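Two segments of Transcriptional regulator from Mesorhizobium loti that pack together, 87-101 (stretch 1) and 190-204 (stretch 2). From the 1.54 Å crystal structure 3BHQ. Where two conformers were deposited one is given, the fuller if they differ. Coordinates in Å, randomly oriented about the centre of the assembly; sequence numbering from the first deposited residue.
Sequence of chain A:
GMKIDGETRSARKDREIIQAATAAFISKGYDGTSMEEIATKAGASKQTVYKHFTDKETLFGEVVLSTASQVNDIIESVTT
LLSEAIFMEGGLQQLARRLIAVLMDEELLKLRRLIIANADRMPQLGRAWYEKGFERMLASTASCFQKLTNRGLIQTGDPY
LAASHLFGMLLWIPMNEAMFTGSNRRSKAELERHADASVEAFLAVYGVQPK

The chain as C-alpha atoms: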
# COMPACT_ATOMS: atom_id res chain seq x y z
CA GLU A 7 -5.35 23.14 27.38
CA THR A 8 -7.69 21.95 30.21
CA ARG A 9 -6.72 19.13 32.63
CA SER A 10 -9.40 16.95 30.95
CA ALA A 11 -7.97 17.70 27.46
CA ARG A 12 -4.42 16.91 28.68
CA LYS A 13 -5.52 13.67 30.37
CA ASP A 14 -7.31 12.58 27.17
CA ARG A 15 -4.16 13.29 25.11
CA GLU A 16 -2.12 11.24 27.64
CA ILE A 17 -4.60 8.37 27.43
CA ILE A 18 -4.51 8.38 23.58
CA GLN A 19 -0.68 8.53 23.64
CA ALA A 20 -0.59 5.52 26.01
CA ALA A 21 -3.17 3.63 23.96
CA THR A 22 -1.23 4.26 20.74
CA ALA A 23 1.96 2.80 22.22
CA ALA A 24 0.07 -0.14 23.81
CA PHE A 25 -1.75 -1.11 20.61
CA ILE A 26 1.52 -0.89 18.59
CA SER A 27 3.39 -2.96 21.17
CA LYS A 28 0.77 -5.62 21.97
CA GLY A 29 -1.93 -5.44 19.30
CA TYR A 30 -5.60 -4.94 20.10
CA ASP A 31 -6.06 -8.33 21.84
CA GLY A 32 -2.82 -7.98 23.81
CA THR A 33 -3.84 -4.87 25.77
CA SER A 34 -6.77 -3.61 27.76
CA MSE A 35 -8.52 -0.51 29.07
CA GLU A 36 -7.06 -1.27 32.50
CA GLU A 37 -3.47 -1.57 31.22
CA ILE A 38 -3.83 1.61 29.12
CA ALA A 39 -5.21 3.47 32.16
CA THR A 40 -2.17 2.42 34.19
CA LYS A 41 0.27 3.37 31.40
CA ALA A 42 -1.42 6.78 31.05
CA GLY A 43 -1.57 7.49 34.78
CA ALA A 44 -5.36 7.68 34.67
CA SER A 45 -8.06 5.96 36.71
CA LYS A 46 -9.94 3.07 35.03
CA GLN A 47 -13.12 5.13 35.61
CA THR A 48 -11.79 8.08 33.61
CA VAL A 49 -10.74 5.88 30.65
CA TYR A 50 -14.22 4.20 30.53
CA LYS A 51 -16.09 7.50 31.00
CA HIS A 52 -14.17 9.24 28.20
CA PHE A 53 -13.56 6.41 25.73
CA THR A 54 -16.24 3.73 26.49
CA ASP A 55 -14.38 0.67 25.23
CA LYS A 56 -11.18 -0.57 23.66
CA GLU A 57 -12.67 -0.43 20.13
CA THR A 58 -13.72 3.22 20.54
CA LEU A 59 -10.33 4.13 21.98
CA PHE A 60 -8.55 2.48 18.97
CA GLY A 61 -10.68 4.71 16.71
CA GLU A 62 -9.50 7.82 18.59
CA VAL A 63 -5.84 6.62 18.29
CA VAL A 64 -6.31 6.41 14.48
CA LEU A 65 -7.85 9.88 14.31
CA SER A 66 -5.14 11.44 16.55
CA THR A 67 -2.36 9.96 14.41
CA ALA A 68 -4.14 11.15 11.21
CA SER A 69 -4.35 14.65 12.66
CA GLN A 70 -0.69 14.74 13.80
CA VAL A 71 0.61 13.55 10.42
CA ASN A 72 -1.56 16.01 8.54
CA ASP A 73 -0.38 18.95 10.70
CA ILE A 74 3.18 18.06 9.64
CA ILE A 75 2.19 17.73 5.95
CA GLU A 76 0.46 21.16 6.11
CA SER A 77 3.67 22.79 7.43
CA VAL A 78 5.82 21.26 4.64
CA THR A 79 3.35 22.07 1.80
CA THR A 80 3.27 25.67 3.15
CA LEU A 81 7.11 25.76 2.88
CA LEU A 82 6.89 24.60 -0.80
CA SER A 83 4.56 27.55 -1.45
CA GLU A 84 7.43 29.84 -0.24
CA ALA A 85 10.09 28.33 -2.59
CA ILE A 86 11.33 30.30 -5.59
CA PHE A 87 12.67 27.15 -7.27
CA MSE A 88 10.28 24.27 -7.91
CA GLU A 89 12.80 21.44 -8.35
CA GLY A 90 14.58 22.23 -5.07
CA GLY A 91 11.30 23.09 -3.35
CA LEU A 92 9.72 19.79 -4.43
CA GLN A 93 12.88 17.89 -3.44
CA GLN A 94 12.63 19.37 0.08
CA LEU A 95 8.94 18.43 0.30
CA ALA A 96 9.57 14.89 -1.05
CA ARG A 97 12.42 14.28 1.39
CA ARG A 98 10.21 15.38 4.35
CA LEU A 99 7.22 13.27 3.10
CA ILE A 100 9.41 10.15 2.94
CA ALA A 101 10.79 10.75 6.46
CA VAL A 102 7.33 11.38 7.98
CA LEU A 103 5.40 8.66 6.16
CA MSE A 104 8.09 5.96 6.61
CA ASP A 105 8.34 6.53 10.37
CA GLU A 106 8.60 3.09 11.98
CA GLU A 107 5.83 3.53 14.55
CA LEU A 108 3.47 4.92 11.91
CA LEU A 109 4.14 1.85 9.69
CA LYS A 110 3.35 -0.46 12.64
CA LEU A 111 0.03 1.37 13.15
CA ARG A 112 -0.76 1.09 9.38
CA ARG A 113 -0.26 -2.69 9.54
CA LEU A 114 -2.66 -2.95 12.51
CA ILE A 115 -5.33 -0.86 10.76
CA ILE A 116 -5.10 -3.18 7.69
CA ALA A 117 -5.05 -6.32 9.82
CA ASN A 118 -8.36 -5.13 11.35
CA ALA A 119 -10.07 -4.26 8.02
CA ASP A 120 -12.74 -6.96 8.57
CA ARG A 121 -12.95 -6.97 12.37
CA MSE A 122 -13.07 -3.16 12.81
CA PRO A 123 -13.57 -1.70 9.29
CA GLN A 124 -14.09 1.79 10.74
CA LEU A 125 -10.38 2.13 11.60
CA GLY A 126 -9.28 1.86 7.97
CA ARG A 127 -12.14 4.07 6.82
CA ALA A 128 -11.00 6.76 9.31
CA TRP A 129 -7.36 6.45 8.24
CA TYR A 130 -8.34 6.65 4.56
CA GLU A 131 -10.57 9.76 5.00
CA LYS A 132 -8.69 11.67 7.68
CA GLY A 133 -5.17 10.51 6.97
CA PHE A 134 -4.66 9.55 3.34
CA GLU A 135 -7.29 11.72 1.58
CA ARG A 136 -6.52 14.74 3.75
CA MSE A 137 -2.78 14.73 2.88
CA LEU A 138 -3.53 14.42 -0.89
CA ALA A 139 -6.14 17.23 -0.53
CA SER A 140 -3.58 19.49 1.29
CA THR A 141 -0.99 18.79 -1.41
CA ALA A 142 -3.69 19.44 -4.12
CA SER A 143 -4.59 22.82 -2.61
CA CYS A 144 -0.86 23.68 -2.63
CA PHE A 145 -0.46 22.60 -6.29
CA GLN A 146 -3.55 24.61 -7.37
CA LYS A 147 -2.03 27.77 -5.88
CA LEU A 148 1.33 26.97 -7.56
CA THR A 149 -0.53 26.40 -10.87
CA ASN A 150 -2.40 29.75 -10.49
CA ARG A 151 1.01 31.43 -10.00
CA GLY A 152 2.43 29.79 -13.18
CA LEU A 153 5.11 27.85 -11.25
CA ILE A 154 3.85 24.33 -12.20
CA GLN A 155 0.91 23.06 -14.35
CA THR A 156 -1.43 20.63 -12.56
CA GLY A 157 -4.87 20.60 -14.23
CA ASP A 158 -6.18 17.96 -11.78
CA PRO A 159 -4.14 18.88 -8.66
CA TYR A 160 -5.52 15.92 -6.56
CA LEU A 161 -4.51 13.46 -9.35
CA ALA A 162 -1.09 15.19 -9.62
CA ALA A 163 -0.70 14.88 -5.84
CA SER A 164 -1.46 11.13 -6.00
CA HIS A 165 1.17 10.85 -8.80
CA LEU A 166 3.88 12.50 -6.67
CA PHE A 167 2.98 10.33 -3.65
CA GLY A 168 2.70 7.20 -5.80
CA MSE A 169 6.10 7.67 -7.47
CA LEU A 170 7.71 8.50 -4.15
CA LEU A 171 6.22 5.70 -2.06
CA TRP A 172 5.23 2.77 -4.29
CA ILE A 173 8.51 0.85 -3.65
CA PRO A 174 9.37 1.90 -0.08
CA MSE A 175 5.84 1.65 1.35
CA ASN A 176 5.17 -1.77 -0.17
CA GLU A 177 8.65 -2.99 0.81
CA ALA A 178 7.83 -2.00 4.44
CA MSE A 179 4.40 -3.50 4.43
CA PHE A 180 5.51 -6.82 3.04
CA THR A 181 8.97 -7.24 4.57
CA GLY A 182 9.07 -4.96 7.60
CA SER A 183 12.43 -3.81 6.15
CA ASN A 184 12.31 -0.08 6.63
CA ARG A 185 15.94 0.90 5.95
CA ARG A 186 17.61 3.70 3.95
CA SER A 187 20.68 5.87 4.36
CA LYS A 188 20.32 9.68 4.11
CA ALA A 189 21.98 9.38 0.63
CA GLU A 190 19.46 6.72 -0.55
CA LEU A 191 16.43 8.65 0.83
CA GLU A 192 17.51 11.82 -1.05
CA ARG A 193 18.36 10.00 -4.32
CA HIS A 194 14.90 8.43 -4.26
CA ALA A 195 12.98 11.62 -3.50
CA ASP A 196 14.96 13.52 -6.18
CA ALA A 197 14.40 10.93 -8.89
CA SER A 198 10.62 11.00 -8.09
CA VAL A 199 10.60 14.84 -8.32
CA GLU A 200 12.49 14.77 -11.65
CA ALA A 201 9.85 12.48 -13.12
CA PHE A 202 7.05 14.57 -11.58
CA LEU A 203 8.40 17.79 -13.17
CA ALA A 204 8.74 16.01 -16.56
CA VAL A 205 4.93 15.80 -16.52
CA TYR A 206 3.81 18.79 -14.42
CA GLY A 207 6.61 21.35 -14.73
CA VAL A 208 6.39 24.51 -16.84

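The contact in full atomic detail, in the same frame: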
# COMPACT_ATOMS: atom_id res chain seq x y z
N PHE A 87 12.28 28.19 -6.35
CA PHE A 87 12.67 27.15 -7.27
C PHE A 87 11.86 25.88 -7.02
O PHE A 87 11.90 25.31 -5.92
CB PHE A 87 14.17 26.90 -7.15
CG PHE A 87 14.97 28.11 -7.41
CD1 PHE A 87 15.21 28.53 -8.71
CD2 PHE A 87 15.49 28.87 -6.36
CE1 PHE A 87 15.92 29.67 -8.96
CE2 PHE A 87 16.21 30.02 -6.61
CZ PHE A 87 16.43 30.42 -7.90
N MSE A 88 11.13 25.43 -8.04
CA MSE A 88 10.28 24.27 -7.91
C MSE A 88 11.01 22.96 -7.78
O MSE A 88 10.49 22.12 -7.04
CB MSE A 88 9.26 24.16 -9.06
CG MSE A 88 8.20 25.25 -9.03
SE MSE A 88 7.08 25.24 -7.49
CE MSE A 88 8.06 26.56 -6.40
N GLU A 89 12.12 22.73 -8.49
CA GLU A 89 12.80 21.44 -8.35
C GLU A 89 13.35 21.30 -6.92
O GLU A 89 13.07 20.32 -6.27
CB GLU A 89 13.86 21.12 -9.42
CG GLU A 89 14.25 19.60 -9.39
CD GLU A 89 14.98 19.09 -10.64
OE1 GLU A 89 15.70 19.88 -11.29
OE2 GLU A 89 14.84 17.89 -10.96
N GLY A 90 14.09 22.28 -6.46
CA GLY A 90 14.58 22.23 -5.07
C GLY A 90 13.46 22.21 -4.04
O GLY A 90 13.53 21.48 -3.06
N GLY A 91 12.43 23.02 -4.25
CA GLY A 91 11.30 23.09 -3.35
C GLY A 91 10.59 21.75 -3.25
O GLY A 91 10.31 21.28 -2.15
N LEU A 92 10.35 21.13 -4.40
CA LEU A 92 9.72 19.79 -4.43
C LEU A 92 10.61 18.72 -3.82
O LEU A 92 10.09 17.79 -3.19
CB LEU A 92 9.27 19.41 -5.84
CG LEU A 92 7.98 20.09 -6.31
CD1 LEU A 92 7.84 20.08 -7.83
CD2 LEU A 92 6.77 19.48 -5.60
N GLN A 93 11.92 18.80 -4.05
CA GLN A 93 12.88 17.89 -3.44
C GLN A 93 12.79 17.98 -1.92
O GLN A 93 12.73 16.96 -1.23
CB GLN A 93 14.31 18.17 -3.85
CG GLN A 93 14.68 17.75 -5.24
CD GLN A 93 16.06 18.22 -5.66
OE1 GLN A 93 16.74 18.94 -4.93
NE2 GLN A 93 16.47 17.84 -6.86
N GLN A 94 12.75 19.22 -1.38
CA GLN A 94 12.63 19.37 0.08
C GLN A 94 11.34 18.80 0.60
O GLN A 94 11.34 18.12 1.63
CB GLN A 94 12.87 20.85 0.52
CG GLN A 94 14.29 21.33 0.26
CD GLN A 94 15.32 20.46 0.98
OE1 GLN A 94 15.24 20.28 2.19
NE2 GLN A 94 16.26 19.91 0.23
N LEU A 95 10.23 19.01 -0.10
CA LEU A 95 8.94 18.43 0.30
C LEU A 95 9.00 16.90 0.25
O LEU A 95 8.60 16.24 1.22
CB LEU A 95 7.79 18.91 -0.61
CG LEU A 95 6.40 18.31 -0.43
CD1 LEU A 95 5.96 18.56 1.02
CD2 LEU A 95 5.39 18.86 -1.40
N ALA A 96 9.49 16.37 -0.86
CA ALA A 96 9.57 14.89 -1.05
C ALA A 96 10.41 14.22 0.01
O ALA A 96 10.03 13.17 0.56
CB ALA A 96 10.13 14.55 -2.41
N ARG A 97 11.55 14.81 0.34
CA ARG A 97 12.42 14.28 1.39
C ARG A 97 11.72 14.26 2.75
O ARG A 97 11.82 13.26 3.49
CB ARG A 97 13.74 15.06 1.46
CG ARG A 97 14.62 14.89 0.24
CD ARG A 97 15.72 15.93 0.24
NE ARG A 97 16.54 15.93 -0.98
CZ ARG A 97 17.67 16.63 -1.12
NH1 ARG A 97 18.16 17.37 -0.12
NH2 ARG A 97 18.35 16.59 -2.26
N ARG A 98 10.97 15.32 3.08
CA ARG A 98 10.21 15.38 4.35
C ARG A 98 9.06 14.37 4.35
O ARG A 98 8.81 13.72 5.38
CB ARG A 98 9.67 16.78 4.64
CG ARG A 98 10.73 17.83 4.90
CD ARG A 98 11.42 17.69 6.27
NE ARG A 98 10.52 17.95 7.40
CZ ARG A 98 9.94 17.05 8.21
NH1 ARG A 98 9.14 17.49 9.17
NH2 ARG A 98 10.16 15.73 8.10
N LEU A 99 8.35 14.24 3.22
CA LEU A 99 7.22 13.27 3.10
C LEU A 99 7.70 11.86 3.35
O LEU A 99 7.03 11.10 4.07
CB LEU A 99 6.54 13.33 1.73
CG LEU A 99 5.76 14.59 1.33
CD1 LEU A 99 5.29 14.43 -0.12
CD2 LEU A 99 4.59 14.85 2.29
N ILE A 100 8.82 11.48 2.73
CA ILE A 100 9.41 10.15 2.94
C ILE A 100 9.72 9.93 4.40
O ILE A 100 9.35 8.93 4.98
CB ILE A 100 10.74 9.93 2.17
CG1 ILE A 100 10.43 9.77 0.69
CG2 ILE A 100 11.51 8.68 2.68
CD1 ILE A 100 11.66 9.66 -0.18
N ALA A 101 10.40 10.89 5.03
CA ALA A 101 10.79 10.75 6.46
C ALA A 101 9.58 10.61 7.40
O ALA A 101 9.59 9.77 8.30
CB ALA A 101 11.67 11.91 6.89
N GLU A 190 20.47 7.49 0.20
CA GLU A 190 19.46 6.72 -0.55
C GLU A 190 18.10 7.43 -0.53
O GLU A 190 17.43 7.50 -1.58
CB GLU A 190 19.27 5.31 0.02
CG GLU A 190 20.46 4.39 -0.12
CD GLU A 190 20.24 3.06 0.58
OE1 GLU A 190 20.93 2.77 1.58
OE2 GLU A 190 19.30 2.34 0.16
N LEU A 191 17.70 7.90 0.65
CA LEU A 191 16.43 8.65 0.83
C LEU A 191 16.35 9.84 -0.16
O LEU A 191 15.38 9.97 -0.91
CB LEU A 191 16.28 9.14 2.28
CG LEU A 191 15.00 9.90 2.70
CD1 LEU A 191 14.71 9.75 4.21
CD2 LEU A 191 14.98 11.40 2.30
N GLU A 192 17.42 10.65 -0.16
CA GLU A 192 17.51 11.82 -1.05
C GLU A 192 17.53 11.43 -2.53
O GLU A 192 16.80 12.04 -3.33
CB GLU A 192 18.72 12.69 -0.68
CG GLU A 192 18.58 13.34 0.72
CD GLU A 192 19.79 14.17 1.16
OE1 GLU A 192 20.78 14.28 0.39
OE2 GLU A 192 19.74 14.72 2.28
N ARG A 193 18.33 10.42 -2.91
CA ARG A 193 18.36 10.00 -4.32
C ARG A 193 16.98 9.59 -4.82
O ARG A 193 16.60 9.87 -5.97
CB ARG A 193 19.33 8.84 -4.58
CG ARG A 193 20.81 9.22 -4.63
CD ARG A 193 21.60 8.17 -5.41
NE ARG A 193 21.42 6.83 -4.84
CZ ARG A 193 22.07 6.35 -3.77
NH1 ARG A 193 22.98 7.07 -3.10
NH2 ARG A 193 21.79 5.10 -3.36
N HIS A 194 16.24 8.91 -3.94
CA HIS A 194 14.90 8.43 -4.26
C HIS A 194 13.89 9.57 -4.43
O HIS A 194 13.17 9.63 -5.41
CB HIS A 194 14.39 7.47 -3.17
CG HIS A 194 13.09 6.83 -3.53
ND1 HIS A 194 13.03 5.80 -4.45
CD2 HIS A 194 11.82 7.08 -3.15
CE1 HIS A 194 11.77 5.44 -4.60
NE2 HIS A 194 11.01 6.22 -3.85
N ALA A 195 13.86 10.46 -3.44
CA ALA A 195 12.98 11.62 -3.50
C ALA A 195 13.28 12.46 -4.76
O ALA A 195 12.37 12.83 -5.49
CB ALA A 195 13.15 12.47 -2.22
N ASP A 196 14.57 12.69 -5.04
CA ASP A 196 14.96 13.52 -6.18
C ASP A 196 14.61 12.94 -7.53
O ASP A 196 14.18 13.66 -8.42
CB ASP A 196 16.45 13.87 -6.13
CG ASP A 196 16.83 14.66 -4.91
OD1 ASP A 196 15.98 15.04 -4.05
OD2 ASP A 196 18.05 14.87 -4.78
N ALA A 197 14.80 11.62 -7.68
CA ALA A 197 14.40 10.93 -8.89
C ALA A 197 12.86 11.01 -9.11
O ALA A 197 12.41 11.21 -10.23
CB ALA A 197 14.87 9.46 -8.83
N SER A 198 12.09 10.89 -8.03
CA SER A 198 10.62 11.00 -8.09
C SER A 198 10.20 12.42 -8.54
O SER A 198 9.29 12.60 -9.35
CB SER A 198 9.96 10.67 -6.75
OG SER A 198 10.39 9.41 -6.24
N VAL A 199 10.85 13.43 -7.97
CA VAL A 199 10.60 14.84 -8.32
C VAL A 199 10.98 15.14 -9.77
O VAL A 199 10.26 15.85 -10.47
CB VAL A 199 11.30 15.78 -7.33
CG1 VAL A 199 11.31 17.26 -7.83
CG2 VAL A 199 10.66 15.66 -5.99
N GLU A 200 12.10 14.60 -10.25
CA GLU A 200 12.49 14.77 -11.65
C GLU A 200 11.42 14.24 -12.59
O GLU A 200 11.05 14.90 -13.55
CB GLU A 200 13.82 14.09 -11.94
CG GLU A 200 14.33 14.27 -13.36
CD GLU A 200 15.69 13.63 -13.54
OE1 GLU A 200 16.68 14.19 -13.02
OE2 GLU A 200 15.77 12.58 -14.22
N ALA A 201 10.90 13.05 -12.29
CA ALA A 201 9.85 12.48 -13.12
C ALA A 201 8.57 13.31 -13.03
O ALA A 201 7.89 13.57 -14.02
CB ALA A 201 9.58 11.03 -12.69
N PHE A 202 8.21 13.72 -11.81
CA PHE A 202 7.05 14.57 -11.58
C PHE A 202 7.11 15.86 -12.41
O PHE A 202 6.11 16.23 -13.04
CB PHE A 202 6.90 14.91 -10.09
CG PHE A 202 5.73 15.81 -9.79
CD1 PHE A 202 4.48 15.28 -9.51
CD2 PHE A 202 5.89 17.20 -9.76
CE1 PHE A 202 3.43 16.12 -9.21
CE2 PHE A 202 4.83 18.04 -9.49
CZ PHE A 202 3.60 17.49 -9.21
N LEU A 203 8.26 16.55 -12.40
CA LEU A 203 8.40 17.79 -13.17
C LEU A 203 8.40 17.57 -14.69
O LEU A 203 8.01 18.47 -15.43
CB LEU A 203 9.63 18.60 -12.72
CG LEU A 203 9.44 19.26 -11.36
CD1 LEU A 203 10.74 19.86 -10.84
CD2 LEU A 203 8.35 20.31 -11.37
N ALA A 204 8.81 16.37 -15.14
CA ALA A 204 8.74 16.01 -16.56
C ALA A 204 7.31 16.06 -17.06
O ALA A 204 7.06 16.42 -18.21
CB ALA A 204 9.38 14.66 -16.82
O HOH W 1 14.90 16.25 -8.67

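The most striking feature of this contact is an arginine used as a knob: Arg97 sits in a hole formed by Leu191, Glu192, Ala195 and Asp196, and its NE and NH2 are bonded to Asp196 there. Its CB leaves the helix sideways, but the extended chain (chi1 m, then t, t) brings the guanidinium to Asp196. NE donates to Asp196 OD1 at 3.2 Å and NH2 to Asp196 OD2 at 3.1 Å, a salt bridge held at the guanidinium's edge. Glu192 instead lays its CG over one face, 3.7 Å from Arg97 NE; its OE2 lies 3.9 Å from Arg97 NH1, well out of the plane, so that long salt bridge is charge attraction without a directed hydrogen.

The two helices, 88-101 and 190-204, cross with 129° between their N-to-C directions, and their axes approach to 8.6 Å. At the closest backbone approach two alanines meet: Ala96 CB lies 3.7 Å from Ala195 CB, and the CA atoms of Ala96 and Ala195 are 5.3 Å apart.

A second knob answers the first from the opposite helix. Val199 points toward stretch 1 and sits in the hole among Glu89, Leu92, Gln93 and Ala96, its CG1 3.6 Å from Leu92 CB. Beyond it, Leu92 CD1 reaches Leu203 CD2 at 3.6 Å and also touches Phe202. Toward the other end, Ile100 packs its CG2 3.7 Å from Leu191 CG, while its CD1 lies 3.8 Å from Ala195 CB and approaches the edge of the His194 ring.

Polar side chains run along one flank of this apolar seam. One water joins the helices, donating to Glu89 OE2 (2.8 Å) and to the backbone Asp196 O (2.7 Å) while accepting from Gln93 NE2 (2.9 Å). The rule to read here is small residues at the crossing, branched aliphatics along the seam, and charge along one flank.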